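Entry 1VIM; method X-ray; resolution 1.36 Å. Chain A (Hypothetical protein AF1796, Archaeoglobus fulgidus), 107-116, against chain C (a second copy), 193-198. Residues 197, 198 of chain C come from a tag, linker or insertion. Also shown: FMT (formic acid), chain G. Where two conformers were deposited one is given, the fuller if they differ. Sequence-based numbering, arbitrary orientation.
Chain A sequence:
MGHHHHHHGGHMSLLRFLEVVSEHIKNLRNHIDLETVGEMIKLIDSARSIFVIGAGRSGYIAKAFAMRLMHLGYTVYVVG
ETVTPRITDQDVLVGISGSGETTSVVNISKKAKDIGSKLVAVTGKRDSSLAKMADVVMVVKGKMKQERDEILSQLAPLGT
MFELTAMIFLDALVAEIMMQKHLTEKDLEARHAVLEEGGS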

# COMPACT_ATOMS: atom_id res chain seq x y z
N ASN A 107 -14.10 -14.33 2.59
CA ASN A 107 -14.93 -13.57 3.53
C ASN A 107 -15.45 -12.27 2.90
O ASN A 107 -16.64 -11.93 3.04
N ILE A 108 -14.57 -11.54 2.21
CA ILE A 108 -14.96 -10.30 1.55
C ILE A 108 -15.97 -10.59 0.45
O ILE A 108 -16.96 -9.84 0.30
N SER A 109 -15.77 -11.68 -0.30
CA SER A 109 -16.66 -12.00 -1.41
C SER A 109 -18.03 -12.39 -0.90
O SER A 109 -19.03 -12.02 -1.51
N LYS A 110 -18.10 -13.10 0.23
CA LYS A 110 -19.40 -13.40 0.84
C LYS A 110 -20.13 -12.11 1.24
O LYS A 110 -21.34 -11.97 0.99
N LYS A 111 -19.42 -11.16 1.83
CA LYS A 111 -20.05 -9.89 2.19
C LYS A 111 -20.55 -9.16 0.94
O LYS A 111 -21.67 -8.63 0.93
N ALA A 112 -19.75 -9.14 -0.12
CA ALA A 112 -20.18 -8.54 -1.38
C ALA A 112 -21.42 -9.21 -1.97
O ALA A 112 -22.34 -8.51 -2.44
N LYS A 113 -21.46 -10.54 -1.92
CA LYS A 113 -22.61 -11.30 -2.41
C LYS A 113 -23.85 -10.97 -1.59
O LYS A 113 -24.95 -10.80 -2.14
N ASP A 114 -23.69 -10.81 -0.28
CA ASP A 114 -24.83 -10.44 0.58
C ASP A 114 -25.37 -9.04 0.28
O ASP A 114 -26.58 -8.79 0.34
N ILE A 115 -24.47 -8.11 -0.06
CA ILE A 115 -24.86 -6.77 -0.54
C ILE A 115 -25.59 -6.84 -1.88
O ILE A 115 -26.42 -5.98 -2.22
N GLY A 116 -25.25 -7.87 -2.66
CA GLY A 116 -25.86 -8.11 -3.95
C GLY A 116 -24.98 -7.84 -5.16
O GLY A 116 -25.45 -7.92 -6.29
N ALA C 193 -16.58 2.88 2.27
CA ALA C 193 -16.38 1.46 2.03
C ALA C 193 -16.84 0.64 3.25
O ALA C 193 -16.63 1.04 4.40
N VAL C 194 -17.40 -0.54 3.00
CA VAL C 194 -17.96 -1.37 4.07
C VAL C 194 -17.41 -2.80 4.06
O VAL C 194 -17.64 -3.56 5.01
N LEU C 195 -16.69 -3.21 3.02
CA LEU C 195 -16.30 -4.62 2.94
C LEU C 195 -15.41 -5.10 4.08
O LEU C 195 -15.65 -6.18 4.64
N GLU C 196 -14.44 -4.28 4.47
CA GLU C 196 -13.51 -4.68 5.55
C GLU C 196 -13.97 -4.28 6.94
O GLU C 196 -13.29 -4.64 7.93
N GLU C 197 -15.04 -3.50 7.03
CA GLU C 197 -15.52 -3.04 8.32
C GLU C 197 -16.73 -3.84 8.79
O GLU C 197 -16.91 -4.05 9.99
N GLY C 198 -17.59 -4.24 7.86
CA GLY C 198 -18.91 -4.75 8.23
C GLY C 198 -19.87 -3.61 8.56
O GLY C 198 -19.45 -2.43 8.67

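Which side chain sits at the centre of this contact? L195(C) does, giving up more surface to the other stretch than any other residue here. Its CA-to-CB bond points sideways, but with chi1 at m (-72°) and chi2 at t (169°) the end of the chain comes nearer to the helix of chain A. CD2 of L195(C) then lies 3.7 Å from CG of K111(A), 3.7 Å from the backbone N of A112(A) and 4.0 Å from CB of A112(A). That backbone N is already bonded within the helix to O of I108(A), so the leucine methyl meets an amide whose hydrogen bond is already made.

How do the two isoleucines of the helix reach the partner? They lie seven residues apart, about two turns, and so fall on the same side of the helix, with nearly equal chi1 angles, both m. Their chi2 angles differ. In I108(A) both angles are m (-73° and -71°); the CA-to-CB bond points sideways, yet the end of the side chain comes nearer, so that CD1 lies 3.4 Å from O of L195(C) and 3.8 Å from CB of L195(C). The same CD1 of I108(A) is 3.8 Å from CD of E196(C), whose CA-to-CB bond points away while its m, m side chain brings its end back. The CA-to-CB bond of I115(A) points toward chain C, and the side chain takes t (167°) at chi2, an extended form that puts its CD1 3.8 Å from CG2 of V194(C), itself in the m rotamer, and 4.3 Å from CD2 of L195(C).

What does K111(A) do among these apolar neighbours? Its CA-to-CB bond points toward chain C and the side chain runs t, p, t, m, its aliphatic part lying against L195(C) while its amine continues to the backbone beyond. NZ of K111(A) comes 2.9 Å from O of V194(C), the oxygen that accepts a hydrogen bond from the backbone N of G198(C) at 2.9 Å, and it donates to water 1 at 3.1 Å from NZ. That water in turn donates to O of L195(C) at 2.8 Å, bridging the two chains. NZ of K111(A) also lies 3.2 Å from CA of G198(C), a tag residue; an ideal CB there would point away from the helix.

Which polar groups find partners that are not in the other stretch? K110(A) follows t, p, t, p, its end leading away from chain C to D114(A), one turn along the helix; NZ of K110(A) forms a salt bridge with that carboxylate, at 3.0 Å from both OD1 and OD2 of D114(A). On chain C, a formic acid molecule, probably from the crystallisation liquor, accepts hydrogen bonds from two successive amides: N of V194(C) to O1 at 2.9 Å and N of L195(C) to O2 at 3.0 Å. One oxygen thus serves each amide.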

# COMPACT_ATOMS: atom_id res chain seq x y z
CB ASN A 107 -14.17 -13.28 4.83
CG ASN A 107 -13.94 -14.54 5.65
OD1 ASN A 107 -14.55 -15.58 5.41
ND2 ASN A 107 -13.06 -14.42 6.65
CB ILE A 108 -13.71 -9.62 0.93
CG1 ILE A 108 -12.82 -9.01 2.02
CG2 ILE A 108 -14.10 -8.60 -0.14
CD1 ILE A 108 -13.35 -7.79 2.72
CB SER A 109 -16.08 -13.11 -2.28
OG SER A 109 -14.87 -12.69 -2.86
CB LYS A 110 -19.22 -14.32 2.05
CG LYS A 110 -20.56 -14.75 2.75
CD LYS A 110 -21.55 -15.44 1.81
CE LYS A 110 -22.69 -16.14 2.59
NZ LYS A 110 -23.57 -15.18 3.30
CB LYS A 111 -19.11 -8.99 2.99
CG LYS A 111 -19.68 -7.63 3.37
CD LYS A 111 -20.70 -7.70 4.49
CE LYS A 111 -21.01 -6.31 5.02
NZ LYS A 111 -19.73 -5.55 5.21
CB ALA A 112 -19.02 -8.57 -2.37
CB LYS A 113 -22.32 -12.81 -2.36
CG LYS A 113 -21.40 -13.36 -3.46
CD LYS A 113 -21.87 -13.06 -4.89
CE LYS A 113 -23.20 -13.75 -5.25
NZ LYS A 113 -23.73 -13.36 -6.61
CB ASP A 114 -24.45 -10.54 2.04
CG ASP A 114 -24.30 -11.97 2.51
OD1 ASP A 114 -24.75 -12.91 1.82
OD2 ASP A 114 -23.72 -12.24 3.56
CB ILE A 115 -23.60 -5.87 -0.61
CG1 ILE A 115 -23.17 -5.55 0.83
CG2 ILE A 115 -23.87 -4.63 -1.48
CD1 ILE A 115 -21.78 -4.95 0.93
CB ALA C 193 -14.89 1.19 1.76
CB VAL C 194 -19.52 -1.45 4.02
CG1 VAL C 194 -20.14 -0.04 4.15
CG2 VAL C 194 -20.00 -2.14 2.75
CB LEU C 195 -15.69 -4.95 1.59
CG LEU C 195 -16.70 -4.99 0.43
CD1 LEU C 195 -15.95 -5.06 -0.88
CD2 LEU C 195 -17.71 -6.19 0.57
CB GLU C 196 -12.17 -3.98 5.41
CG GLU C 196 -11.52 -4.09 4.02
CD GLU C 196 -10.66 -5.33 3.84
OE1 GLU C 196 -10.54 -6.11 4.80
OE2 GLU C 196 -10.10 -5.54 2.72
CB GLU C 197 -15.92 -1.54 8.25
CG GLU C 197 -16.19 -0.85 9.57
CD GLU C 197 -14.95 -0.63 10.41
OE1 GLU C 197 -13.89 -0.15 9.90
OE2 GLU C 197 -15.07 -0.92 11.60
C FMT G . -16.47 -1.51 -0.10
O1 FMT G . -17.63 -1.36 0.27
O2 FMT G . -15.53 -1.87 0.63
O HOH W 1 -17.40 -7.13 6.54